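Local atomic coordinates of techylectin-5A (Tachypleus tridentatus, PDB entry 1JC9), a protein that agglutinates erythrocytes and bacteria in innate immunity by recognising acetyl groups on their surfaces, through a calcium-containing fibrinogen-related lectin domain. Residues D128-L133 against F160-E165; A155-F160 against A180-G185; L171-Y176 against R186-N191; H199-T204 against W215-H220. All coordinates share one frame; numbering follows the deposited sequence.

How the contacts relate
The four contacts lead from the central sheet of the fibrinogen-related domain out to its sugar site. Contacts 1 and 2 share F160 on strand 152-162, their centres about 17 Å apart. Contact 3 is centred about 9 Å from contact 2 and about 13 Å from contact 1; it begins on the neighbouring strand 171-172, where H172 N probably bonds to W161 O at 2.8 Å. Contacts 3 and 4 lie about 14 Å apart between centres and both touch NAG, contact 3 through R186 and contact 4 through C219 and H220. H187 ND1 joins them by a probable hydrogen bond of 2.7 Å to W215 O. Calcium belongs to contact 4.

Contact 1: residues D128-L133 against F160-E165; sequences DRIFAL and FWIENE
I130 and F131 of helix 127-136 receive I162 from the end of strand 152-162, a helix-on-strand contact inside the fibrinogen C-terminal fold. The short axes pass 7.4 Å apart with an angle of 129° between their N-to-C directions, and the nearest CA pair belongs to F131 and I162. The side chains of I130 and I162 meet at about a right angle. CG1 of I162 stands between its backbone N and carbonyl carbon (chi1 64°), and from it CD1 reaches the helix, lying 3.3 Å from I130 CG2 and 3.4 Å from F131 CA. The first of these is tighter than usual for two carbons, so the methyl is pressed into the helix surface with little slack. I130 CG2 also lies 4.4 Å from F160 CZ, an oblique approach to that ring.

The F131 ring meets N164. Its CG is anti to the backbone N, and the ring lies beside the asparagine, both side chains pointing the same way. N164 CB sits over the ring centre, 3.9 Å from the centroid and 13° off the normal, which makes a CH-pi contact. At the ring edge, I162 O comes 3.4 Å from F131 CD1.

The acidic ends of D128 and E165 both form salt bridges with K113 NZ, which probably offsets their like charges; Y169 OH also bonds to D128 OD1. Between the segments a water completes the polar link, donating to D128 OD1 at 2.7 Å and accepting from E165 N at 3.0 Å.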
# COMPACT_ATOMS: atom_id res chain seq x y z
N ASP A 128 5.41 -7.27 -8.03
CA ASP A 128 5.01 -8.18 -9.11
C ASP A 128 3.63 -8.75 -8.80
O ASP A 128 2.83 -8.97 -9.70
CB ASP A 128 6.01 -9.34 -9.26
CG ASP A 128 7.30 -8.91 -9.94
OD1 ASP A 128 7.30 -7.89 -10.66
OD2 ASP A 128 8.31 -9.62 -9.77
N ARG A 129 3.35 -8.97 -7.52
CA ARG A 129 2.05 -9.50 -7.12
C ARG A 129 0.97 -8.44 -7.23
O ARG A 129 -0.16 -8.72 -7.62
CB ARG A 129 2.10 -10.05 -5.70
CG ARG A 129 2.83 -11.37 -5.57
CD ARG A 129 3.19 -11.59 -4.13
NE ARG A 129 3.82 -12.89 -3.88
CZ ARG A 129 4.36 -13.22 -2.71
NH1 ARG A 129 4.35 -12.35 -1.70
NH2 ARG A 129 4.90 -14.41 -2.54
N ILE A 130 1.32 -7.20 -6.88
CA ILE A 130 0.36 -6.11 -6.96
C ILE A 130 0.04 -5.84 -8.43
O ILE A 130 -1.11 -5.55 -8.79
CB ILE A 130 0.92 -4.84 -6.27
CG1 ILE A 130 1.08 -5.11 -4.77
CG2 ILE A 130 -0.00 -3.65 -6.52
CD1 ILE A 130 1.75 -3.99 -3.99
N PHE A 131 1.05 -5.93 -9.29
CA PHE A 131 0.84 -5.75 -10.72
C PHE A 131 -0.13 -6.83 -11.21
O PHE A 131 -1.10 -6.54 -11.92
CB PHE A 131 2.17 -5.89 -11.48
CG PHE A 131 2.00 -6.20 -12.95
CD1 PHE A 131 1.63 -5.21 -13.85
CD2 PHE A 131 2.16 -7.51 -13.41
CE1 PHE A 131 1.43 -5.51 -15.20
CE2 PHE A 131 1.97 -7.82 -14.75
CZ PHE A 131 1.60 -6.82 -15.65
N ALA A 132 0.14 -8.08 -10.84
CA ALA A 132 -0.70 -9.21 -11.25
C ALA A 132 -2.15 -9.06 -10.82
O ALA A 132 -3.06 -9.31 -11.60
CB ALA A 132 -0.12 -10.51 -10.69
N LEU A 133 -2.38 -8.65 -9.57
CA LEU A 133 -3.74 -8.48 -9.08
C LEU A 133 -4.46 -7.28 -9.70
O LEU A 133 -5.59 -7.42 -10.17
CB LEU A 133 -3.74 -8.37 -7.56
CG LEU A 133 -3.28 -9.60 -6.76
CD1 LEU A 133 -3.22 -9.25 -5.28
CD2 LEU A 133 -4.24 -10.76 -6.99
N PHE A 160 -7.29 1.85 -9.69
CA PHE A 160 -5.93 1.72 -9.17
C PHE A 160 -5.20 0.55 -9.84
O PHE A 160 -5.72 -0.56 -9.89
CB PHE A 160 -5.97 1.48 -7.66
CG PHE A 160 -4.66 1.00 -7.09
CD1 PHE A 160 -3.54 1.82 -7.10
CD2 PHE A 160 -4.55 -0.29 -6.56
CE1 PHE A 160 -2.32 1.37 -6.59
CE2 PHE A 160 -3.33 -0.75 -6.05
CZ PHE A 160 -2.21 0.09 -6.06
N TRP A 161 -4.01 0.82 -10.36
CA TRP A 161 -3.19 -0.21 -10.96
C TRP A 161 -1.78 0.31 -11.22
O TRP A 161 -1.56 1.52 -11.26
CB TRP A 161 -3.80 -0.74 -12.28
CG TRP A 161 -4.13 0.30 -13.33
CD1 TRP A 161 -5.16 1.21 -13.29
CD2 TRP A 161 -3.48 0.49 -14.59
NE1 TRP A 161 -5.19 1.95 -14.45
CE2 TRP A 161 -4.17 1.53 -15.26
CE3 TRP A 161 -2.38 -0.12 -15.21
CZ2 TRP A 161 -3.79 1.97 -16.54
CZ3 TRP A 161 -2.01 0.32 -16.49
CH2 TRP A 161 -2.71 1.36 -17.13
N ILE A 162 -0.82 -0.60 -11.33
CA ILE A 162 0.55 -0.21 -11.62
C ILE A 162 0.99 -1.04 -12.83
O ILE A 162 0.39 -2.08 -13.12
CB ILE A 162 1.51 -0.46 -10.41
CG1 ILE A 162 1.62 -1.95 -10.09
CG2 ILE A 162 1.02 0.32 -9.18
CD1 ILE A 162 0.34 -2.56 -9.61
N GLU A 163 2.00 -0.56 -13.54
CA GLU A 163 2.51 -1.28 -14.70
C GLU A 163 3.56 -2.27 -14.21
O GLU A 163 3.86 -2.28 -13.01
CB GLU A 163 3.09 -0.27 -15.71
CG GLU A 163 2.01 0.65 -16.28
CD GLU A 163 2.52 1.69 -17.25
OE1 GLU A 163 3.33 1.33 -18.14
OE2 GLU A 163 2.11 2.86 -17.14
N ASN A 164 4.11 -3.10 -15.09
CA ASN A 164 5.09 -4.08 -14.65
C ASN A 164 6.47 -3.50 -14.38
O ASN A 164 6.68 -2.29 -14.52
CB ASN A 164 5.19 -5.26 -15.64
CG ASN A 164 5.74 -4.85 -17.00
OD1 ASN A 164 6.58 -3.96 -17.11
ND2 ASN A 164 5.27 -5.52 -18.04
N GLU A 165 7.40 -4.36 -14.00
CA GLU A 165 8.75 -3.92 -13.67
C GLU A 165 9.49 -3.16 -14.76
O GLU A 165 10.23 -2.22 -14.47
CB GLU A 165 9.61 -5.11 -13.20
CG GLU A 165 11.00 -4.69 -12.73
CD GLU A 165 11.78 -5.81 -12.07
OE1 GLU A 165 11.44 -6.99 -12.29
OE2 GLU A 165 12.75 -5.50 -11.34
O HOH W 1 6.51 -7.11 -13.16

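Contact 2: residues A155-F160 against A180-G185; sequences AIYQDF and AGNSFG
An Asx motif at N182, in the loop that leads to the ligand-binding residue R186, is tied here to strand 152-162 of the fibrinogen-related sheet. Y157 makes the tie. N182 OD1 accepts from G185 N, three residues on, at 3.0 Å, and it accepts a second time from Y157 OH at a short 2.5 Å. The two donors arrive from opposite faces of the amide plane, tilted 28° and 33° from it, so one oxygen is gripped from both sides. Seen from the tyrosine, OD1 lies in the plane of the ring, at its edge.

The phenol oxygen gives to N182 and also receives, from F184 N at 3.2 Å. A buried hydroxyl thus has both a donor and an acceptor role filled by the loop, so the loop is tied to the strand through a single hydroxyl.

F184 comes over the ring of Y157. Its CG is anti to the backbone N, and its CB lies 3.5 Å from Y157 CZ. Farther out, F184 CD2 stands over the tyrosine face, offset toward the rim. The result is an edge-to-face pair, F184 giving the edge, with centroids 5.5 Å apart and planes at 70°. F143 of the adjacent strand meets the F184 ring in a further edge-to-face pair, while Y176 meets the ring of Y157.

At the beginning of both segments the contact is purely apolar: the methyl carbons A155 CB and A180 CB face each other 4.2 Å apart.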
# COMPACT_ATOMS: atom_id res chain seq x y z
N ALA A 155 -9.45 6.93 2.66
CA ALA A 155 -9.39 7.56 1.35
C ALA A 155 -9.58 6.44 0.34
O ALA A 155 -9.03 5.35 0.50
CB ALA A 155 -8.06 8.25 1.14
N ILE A 156 -10.36 6.72 -0.69
CA ILE A 156 -10.63 5.75 -1.74
C ILE A 156 -10.19 6.36 -3.06
O ILE A 156 -10.40 7.54 -3.29
CB ILE A 156 -12.15 5.44 -1.86
CG1 ILE A 156 -12.71 4.98 -0.51
CG2 ILE A 156 -12.39 4.40 -2.94
CD1 ILE A 156 -12.27 3.61 -0.10
N TYR A 157 -9.56 5.54 -3.90
CA TYR A 157 -9.14 5.99 -5.22
C TYR A 157 -9.60 4.93 -6.21
O TYR A 157 -9.28 3.75 -6.06
CB TYR A 157 -7.62 6.14 -5.33
CG TYR A 157 -7.06 7.27 -4.52
CD1 TYR A 157 -6.76 7.10 -3.17
CD2 TYR A 157 -6.85 8.52 -5.09
CE1 TYR A 157 -6.29 8.16 -2.40
CE2 TYR A 157 -6.38 9.59 -4.33
CZ TYR A 157 -6.10 9.40 -2.99
OH TYR A 157 -5.64 10.45 -2.23
N GLN A 158 -10.36 5.34 -7.21
CA GLN A 158 -10.83 4.40 -8.22
C GLN A 158 -9.74 4.12 -9.24
O GLN A 158 -8.74 4.83 -9.30
CB GLN A 158 -12.06 4.94 -8.95
CG GLN A 158 -13.31 5.00 -8.10
CD GLN A 158 -14.55 5.20 -8.95
OE1 GLN A 158 -14.96 4.29 -9.69
NE2 GLN A 158 -15.15 6.38 -8.87
N ASP A 159 -9.96 3.08 -10.04
CA ASP A 159 -9.05 2.71 -11.11
C ASP A 159 -7.59 2.69 -10.68
O ASP A 159 -6.76 3.40 -11.24
CB ASP A 159 -9.22 3.67 -12.29
CG ASP A 159 -10.69 3.87 -12.66
OD1 ASP A 159 -11.46 2.89 -12.61
OD2 ASP A 159 -11.07 5.01 -13.01
N PHE A 160 -7.29 1.85 -9.69
CA PHE A 160 -5.93 1.72 -9.17
C PHE A 160 -5.20 0.55 -9.84
O PHE A 160 -5.72 -0.56 -9.89
CB PHE A 160 -5.97 1.48 -7.66
CG PHE A 160 -4.66 1.00 -7.09
CD1 PHE A 160 -3.54 1.82 -7.10
CD2 PHE A 160 -4.55 -0.29 -6.56
CE1 PHE A 160 -2.32 1.37 -6.59
CE2 PHE A 160 -3.33 -0.75 -6.05
CZ PHE A 160 -2.21 0.09 -6.06
N ALA A 180 -9.88 11.52 4.56
CA ALA A 180 -8.50 11.62 5.04
C ALA A 180 -7.75 12.77 4.37
O ALA A 180 -6.73 13.23 4.88
CB ALA A 180 -7.76 10.32 4.78
N GLY A 181 -8.27 13.23 3.24
CA GLY A 181 -7.61 14.28 2.49
C GLY A 181 -6.90 13.59 1.34
O GLY A 181 -6.40 12.47 1.49
N ASN A 182 -6.83 14.25 0.19
CA ASN A 182 -6.20 13.66 -0.99
C ASN A 182 -4.68 13.81 -1.01
O ASN A 182 -4.16 14.70 -1.68
CB ASN A 182 -6.80 14.30 -2.24
CG ASN A 182 -6.35 13.63 -3.52
OD1 ASN A 182 -5.61 12.65 -3.49
ND2 ASN A 182 -6.80 14.16 -4.65
N SER A 183 -3.97 12.94 -0.30
CA SER A 183 -2.52 13.03 -0.27
C SER A 183 -1.80 11.97 -1.11
O SER A 183 -0.58 11.88 -1.09
CB SER A 183 -2.01 12.96 1.17
OG SER A 183 -2.44 14.09 1.92
N PHE A 184 -2.56 11.16 -1.85
CA PHE A 184 -1.96 10.13 -2.71
C PHE A 184 -2.07 10.59 -4.16
O PHE A 184 -1.30 10.17 -5.03
CB PHE A 184 -2.70 8.80 -2.53
CG PHE A 184 -2.00 7.61 -3.15
CD1 PHE A 184 -0.67 7.32 -2.85
CD2 PHE A 184 -2.69 6.74 -3.99
CE1 PHE A 184 -0.04 6.18 -3.36
CE2 PHE A 184 -2.07 5.60 -4.51
CZ PHE A 184 -0.75 5.32 -4.19
N GLY A 185 -3.02 11.49 -4.41
CA GLY A 185 -3.25 12.00 -5.75
C GLY A 185 -2.04 12.51 -6.50
O GLY A 185 -1.88 12.24 -7.69

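Contact 3: residues L171-Y176 against R186-N191; sequences LHIGNY and RHNGHN. With NAG (2-acetamido-2-deoxy-beta-D-glucopyranose), chain B.
N188 reaches back from its loop to I173, just beyond strand 171-172. Its CG is anti to the backbone N (chi1 -180°), and its side chain slides past that of I173 in the opposite direction. N188 CB meets the isoleucine first, 3.5 Å from I173 CG1 and also in touch with CD1. CG follows, still against I173 CG1 at 3.7 Å. At the tip, OD1 accepts from I173 N at 3.0 Å; the donor stands above the amide plane, 52° out of it. ND2, the other tip atom, lies nearest I173 O, 3.8 Å away. The side-chain oxygen thus supplies the acceptor for I173 N, just past the strand, while the aliphatic part of N188 packs on the isoleucine.

Two main-chain bonds continue the seam at L171. Its N donates to H190 O at 3.1 Å, nearly straight at 166°, and its O receives G189 N at 2.8 Å. These acceptor and donor groups belong to a type II beta turn from H187 to H190, with G189 at positive phi. L171 CD2 lies 3.6 Å from H187 O, so the methyl packs against the first residue of the turn. W161 stacks on H172.

The loop is thus pinned to the sheet just after R186, whose side chain runs away from L171-Y176. The R186 guanidinium presents its edge to the sugar, NH2 donating to NAG O1 at 3.0 Å and NH1 more weakly. Y236 and Y248 also bond the ligand, in the acetyl-group recognition pocket of this fibrinogen-related lectin.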
# COMPACT_ATOMS: atom_id res chain seq x y z
N LEU A 171 2.57 4.14 -11.31
CA LEU A 171 1.25 4.21 -10.68
C LEU A 171 0.14 4.88 -11.49
O LEU A 171 0.37 5.87 -12.17
CB LEU A 171 1.38 4.94 -9.34
CG LEU A 171 0.09 5.18 -8.55
CD1 LEU A 171 -0.42 3.87 -7.96
CD2 LEU A 171 0.37 6.17 -7.44
N HIS A 172 -1.06 4.31 -11.40
CA HIS A 172 -2.25 4.83 -12.07
C HIS A 172 -3.40 4.86 -11.05
O HIS A 172 -3.73 3.84 -10.46
CB HIS A 172 -2.66 3.93 -13.23
CG HIS A 172 -1.71 3.96 -14.39
ND1 HIS A 172 -1.81 4.88 -15.41
CD2 HIS A 172 -0.63 3.20 -14.68
CE1 HIS A 172 -0.84 4.69 -16.27
NE2 HIS A 172 -0.10 3.67 -15.86
N ILE A 173 -4.00 6.03 -10.84
CA ILE A 173 -5.13 6.14 -9.92
C ILE A 173 -6.15 7.13 -10.46
O ILE A 173 -5.79 8.13 -11.09
CB ILE A 173 -4.71 6.61 -8.51
CG1 ILE A 173 -3.74 7.78 -8.60
CG2 ILE A 173 -4.12 5.44 -7.72
CD1 ILE A 173 -3.38 8.38 -7.26
N GLY A 174 -7.43 6.84 -10.20
CA GLY A 174 -8.50 7.70 -10.64
C GLY A 174 -9.00 8.64 -9.55
O GLY A 174 -8.23 9.05 -8.68
N ASN A 175 -10.29 8.96 -9.59
CA ASN A 175 -10.89 9.88 -8.62
C ASN A 175 -10.83 9.50 -7.15
O ASN A 175 -10.95 8.33 -6.77
CB ASN A 175 -12.35 10.15 -9.00
CG ASN A 175 -12.48 10.86 -10.33
OD1 ASN A 175 -11.80 11.86 -10.59
ND2 ASN A 175 -13.35 10.35 -11.19
N TYR A 176 -10.66 10.53 -6.33
CA TYR A 176 -10.57 10.42 -4.89
C TYR A 176 -11.93 10.67 -4.21
O TYR A 176 -12.79 11.35 -4.75
CB TYR A 176 -9.57 11.46 -4.38
CG TYR A 176 -9.73 11.83 -2.92
CD1 TYR A 176 -9.16 11.05 -1.92
CD2 TYR A 176 -10.48 12.95 -2.55
CE1 TYR A 176 -9.33 11.37 -0.57
CE2 TYR A 176 -10.66 13.28 -1.20
CZ TYR A 176 -10.09 12.49 -0.22
OH TYR A 176 -10.25 12.80 1.11
N ARG A 186 -1.17 13.26 -5.82
CA ARG A 186 0.00 13.82 -6.48
C ARG A 186 0.98 12.76 -6.99
O ARG A 186 1.82 13.04 -7.84
CB ARG A 186 0.74 14.78 -5.55
CG ARG A 186 1.66 15.75 -6.29
CD ARG A 186 2.24 16.82 -5.36
NE ARG A 186 3.34 16.34 -4.53
CZ ARG A 186 3.98 17.09 -3.64
NH1 ARG A 186 3.62 18.35 -3.45
NH2 ARG A 186 4.98 16.58 -2.94
N HIS A 187 0.85 11.54 -6.49
CA HIS A 187 1.74 10.46 -6.89
C HIS A 187 1.35 9.77 -8.19
O HIS A 187 2.13 9.01 -8.76
CB HIS A 187 1.84 9.46 -5.74
CG HIS A 187 2.49 10.04 -4.52
ND1 HIS A 187 3.86 10.09 -4.37
CD2 HIS A 187 1.97 10.67 -3.44
CE1 HIS A 187 4.15 10.74 -3.25
NE2 HIS A 187 3.02 11.10 -2.67
N ASN A 188 0.14 10.04 -8.67
CA ASN A 188 -0.34 9.44 -9.90
C ASN A 188 0.67 9.66 -11.03
O ASN A 188 1.23 10.75 -11.16
CB ASN A 188 -1.70 10.05 -10.28
CG ASN A 188 -2.28 9.47 -11.56
OD1 ASN A 188 -2.18 8.27 -11.81
ND2 ASN A 188 -2.89 10.32 -12.36
N GLY A 189 0.91 8.62 -11.82
CA GLY A 189 1.83 8.71 -12.94
C GLY A 189 3.33 8.73 -12.65
O GLY A 189 4.12 9.10 -13.51
N HIS A 190 3.73 8.32 -11.45
CA HIS A 190 5.15 8.31 -11.11
C HIS A 190 5.72 6.90 -10.99
O HIS A 190 4.99 5.94 -10.72
CB HIS A 190 5.36 9.07 -9.80
CG HIS A 190 5.23 10.56 -9.95
ND1 HIS A 190 6.28 11.36 -10.32
CD2 HIS A 190 4.15 11.37 -9.86
CE1 HIS A 190 5.86 12.61 -10.44
NE2 HIS A 190 4.57 12.64 -10.17
N ASN A 191 7.03 6.78 -11.19
CA ASN A 191 7.70 5.49 -11.09
C ASN A 191 7.86 5.14 -9.62
O ASN A 191 7.70 5.99 -8.75
CB ASN A 191 9.11 5.53 -11.70
CG ASN A 191 9.13 6.14 -13.07
OD1 ASN A 191 8.49 5.64 -13.99
ND2 ASN A 191 9.88 7.25 -13.20
C1 NAG B . 6.54 19.41 -0.45
C2 NAG B . 7.99 18.76 -0.27
C3 NAG B . 9.04 19.93 -0.15
C4 NAG B . 8.98 20.68 -1.46
C5 NAG B . 7.53 21.25 -1.65
C6 NAG B . 7.38 22.00 -2.97
C7 NAG B . 8.14 16.59 0.78
C8 NAG B . 8.17 15.68 1.97
N2 NAG B . 8.01 17.95 0.96
O1 NAG B . 5.47 18.42 -0.57
O3 NAG B . 10.36 19.41 -0.00
O4 NAG B . 9.95 21.79 -1.44
O5 NAG B . 6.51 20.21 -1.66
O6 NAG B . 5.98 22.44 -2.95
O7 NAG B . 8.24 16.06 -0.36

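Contact 4: residues H199-T204 against W215-H220; sequences HDTHET and WYDRCH. With CA (calcium ion), chain C; NAG (2-acetamido-2-deoxy-beta-D-glucopyranose), chain B.
T201 and D217 join the calcium loop to the acetyl-binding loop of this fibrinogen-related lectin domain. D217 O accepts two weak bonds from T201, from N and from OG1, both 3.3 Å long. R218 spreads across the same threonine, with T201 O over a face of its guanidinium, and reaches E203: R218 NH2 and E203 OE2 form a salt bridge at 3.3 Å, its hydrogen bond weak.

Calcium is held by D200, by the carbonyls H202 O and T204 O, by two waters and by D198. With CG of D200 between the backbone N and carbonyl carbon (chi1 64°), the carboxylate comes to the ion, OD2 binding it at 2.4 Å. This OD2 also accepts from H202 N at 2.8 Å, an Asx turn that braces the loop around the ion. One calcium-bound water donates to D200 O and the other to E203 O. H202 ND1 takes T204 N at 2.7 Å, the donor lying in the ring plane and the bond nearly straight at 170°.

On the sugar side, a cis peptide precedes C219, whose SG is disulfide-bonded to C206. The N-H groups of C219 and H220 converge on a single acetyl oxygen: NAG O7 accepts from C219 N at 2.7 Å and from H220 N at 2.9 Å. The methyl carbon NAG C8 rests over one face of the H220 ring, offset toward the rim and closest to NE2.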
# COMPACT_ATOMS: atom_id res chain seq x y z
N HIS A 199 14.13 6.83 -9.21
CA HIS A 199 13.33 7.00 -10.41
C HIS A 199 12.37 8.19 -10.25
O HIS A 199 11.45 8.35 -11.05
CB HIS A 199 12.52 5.73 -10.67
CG HIS A 199 13.36 4.53 -10.96
ND1 HIS A 199 13.08 3.28 -10.44
CD2 HIS A 199 14.47 4.37 -11.73
CE1 HIS A 199 13.97 2.41 -10.87
NE2 HIS A 199 14.83 3.05 -11.66
N ASP A 200 12.60 9.01 -9.23
CA ASP A 200 11.72 10.16 -9.00
C ASP A 200 12.04 11.34 -9.92
O ASP A 200 12.92 11.25 -10.79
CB ASP A 200 11.78 10.58 -7.52
CG ASP A 200 13.16 11.07 -7.11
OD1 ASP A 200 13.68 10.58 -6.09
OD2 ASP A 200 13.70 11.97 -7.79
N THR A 201 11.33 12.45 -9.74
CA THR A 201 11.54 13.63 -10.58
C THR A 201 12.15 14.78 -9.79
O THR A 201 11.86 15.95 -10.05
CB THR A 201 10.22 14.12 -11.20
OG1 THR A 201 9.34 14.55 -10.15
CG2 THR A 201 9.57 13.00 -11.99
N HIS A 202 13.00 14.45 -8.83
CA HIS A 202 13.65 15.45 -8.01
C HIS A 202 15.17 15.34 -8.18
O HIS A 202 15.68 14.29 -8.55
CB HIS A 202 13.25 15.25 -6.54
CG HIS A 202 13.63 16.38 -5.64
ND1 HIS A 202 14.93 16.62 -5.26
CD2 HIS A 202 12.88 17.33 -5.04
CE1 HIS A 202 14.96 17.67 -4.46
NE2 HIS A 202 13.73 18.12 -4.31
N GLU A 203 15.87 16.44 -7.91
CA GLU A 203 17.32 16.47 -8.03
C GLU A 203 17.94 15.51 -7.02
O GLU A 203 18.97 14.89 -7.28
CB GLU A 203 17.84 17.89 -7.77
CG GLU A 203 17.30 18.95 -8.71
CD GLU A 203 15.79 19.09 -8.63
OE1 GLU A 203 15.27 19.34 -7.52
OE2 GLU A 203 15.13 18.96 -9.68
N THR A 204 17.31 15.40 -5.86
CA THR A 204 17.80 14.52 -4.81
C THR A 204 17.25 13.10 -4.93
O THR A 204 16.51 12.79 -5.87
CB THR A 204 17.43 15.06 -3.42
OG1 THR A 204 16.00 15.06 -3.27
CG2 THR A 204 17.94 16.47 -3.25
N TRP A 215 6.09 5.66 -4.77
CA TRP A 215 6.02 6.32 -6.08
C TRP A 215 6.33 7.80 -5.83
O TRP A 215 5.48 8.67 -6.03
CB TRP A 215 4.62 6.16 -6.68
CG TRP A 215 4.25 4.73 -6.96
CD1 TRP A 215 4.52 4.01 -8.10
CD2 TRP A 215 3.58 3.82 -6.07
NE1 TRP A 215 4.06 2.72 -7.97
CE2 TRP A 215 3.48 2.58 -6.73
CE3 TRP A 215 3.05 3.94 -4.78
CZ2 TRP A 215 2.88 1.46 -6.15
CZ3 TRP A 215 2.45 2.83 -4.19
CH2 TRP A 215 2.37 1.60 -4.88
N TYR A 216 7.55 8.07 -5.38
CA TYR A 216 7.99 9.42 -5.07
C TYR A 216 7.97 10.40 -6.24
O TYR A 216 8.28 10.05 -7.38
CB TYR A 216 9.40 9.38 -4.48
CG TYR A 216 9.47 8.79 -3.09
CD1 TYR A 216 8.83 9.41 -2.02
CD2 TYR A 216 10.21 7.63 -2.84
CE1 TYR A 216 8.92 8.90 -0.73
CE2 TYR A 216 10.30 7.11 -1.55
CZ TYR A 216 9.66 7.75 -0.50
OH TYR A 216 9.75 7.26 0.78
N ASP A 217 7.60 11.64 -5.92
CA ASP A 217 7.53 12.73 -6.89
C ASP A 217 8.64 13.74 -6.58
O ASP A 217 9.76 13.59 -7.05
CB ASP A 217 6.17 13.42 -6.80
CG ASP A 217 6.01 14.53 -7.82
OD1 ASP A 217 4.98 15.25 -7.75
OD2 ASP A 217 6.90 14.69 -8.68
N ARG A 218 8.31 14.74 -5.76
CA ARG A 218 9.26 15.79 -5.37
C ARG A 218 9.00 16.35 -3.97
O ARG A 218 8.93 17.57 -3.82
CB ARG A 218 9.17 16.96 -6.34
CG ARG A 218 9.72 16.74 -7.73
CD ARG A 218 9.18 17.85 -8.64
NE ARG A 218 10.06 18.15 -9.77
CZ ARG A 218 11.23 18.78 -9.66
NH1 ARG A 218 11.67 19.18 -8.46
NH2 ARG A 218 11.96 19.02 -10.74
N CYS A 219 8.87 15.52 -2.93
CA CYS A 219 8.97 14.07 -3.02
C CYS A 219 7.65 13.35 -2.72
O CYS A 219 7.31 12.37 -3.38
CB CYS A 219 10.03 13.58 -2.05
SG CYS A 219 11.76 13.90 -2.54
N HIS A 220 6.91 13.83 -1.71
CA HIS A 220 5.66 13.17 -1.35
C HIS A 220 4.70 13.98 -0.49
O HIS A 220 5.06 15.02 0.07
CB HIS A 220 5.95 11.87 -0.60
CG HIS A 220 6.35 12.08 0.83
ND1 HIS A 220 5.46 12.51 1.79
CD2 HIS A 220 7.55 11.95 1.45
CE1 HIS A 220 6.09 12.64 2.95
NE2 HIS A 220 7.36 12.31 2.77
CA CA C . 16.06 11.91 -7.95
C1 NAG B . 6.54 19.41 -0.45
C2 NAG B . 7.99 18.76 -0.27
C3 NAG B . 9.04 19.93 -0.15
C4 NAG B . 8.98 20.68 -1.46
C5 NAG B . 7.53 21.25 -1.65
C6 NAG B . 7.38 22.00 -2.97
C7 NAG B . 8.14 16.59 0.78
C8 NAG B . 8.17 15.68 1.97
N2 NAG B . 8.01 17.95 0.96
O1 NAG B . 5.47 18.42 -0.57
O3 NAG B . 10.36 19.41 -0.00
O4 NAG B . 9.95 21.79 -1.44
O5 NAG B . 6.51 20.21 -1.66
O6 NAG B . 5.98 22.44 -2.95
O7 NAG B . 8.24 16.06 -0.36
O HOH W 2 15.55 11.74 -10.19
O HOH W 3 18.43 12.53 -8.82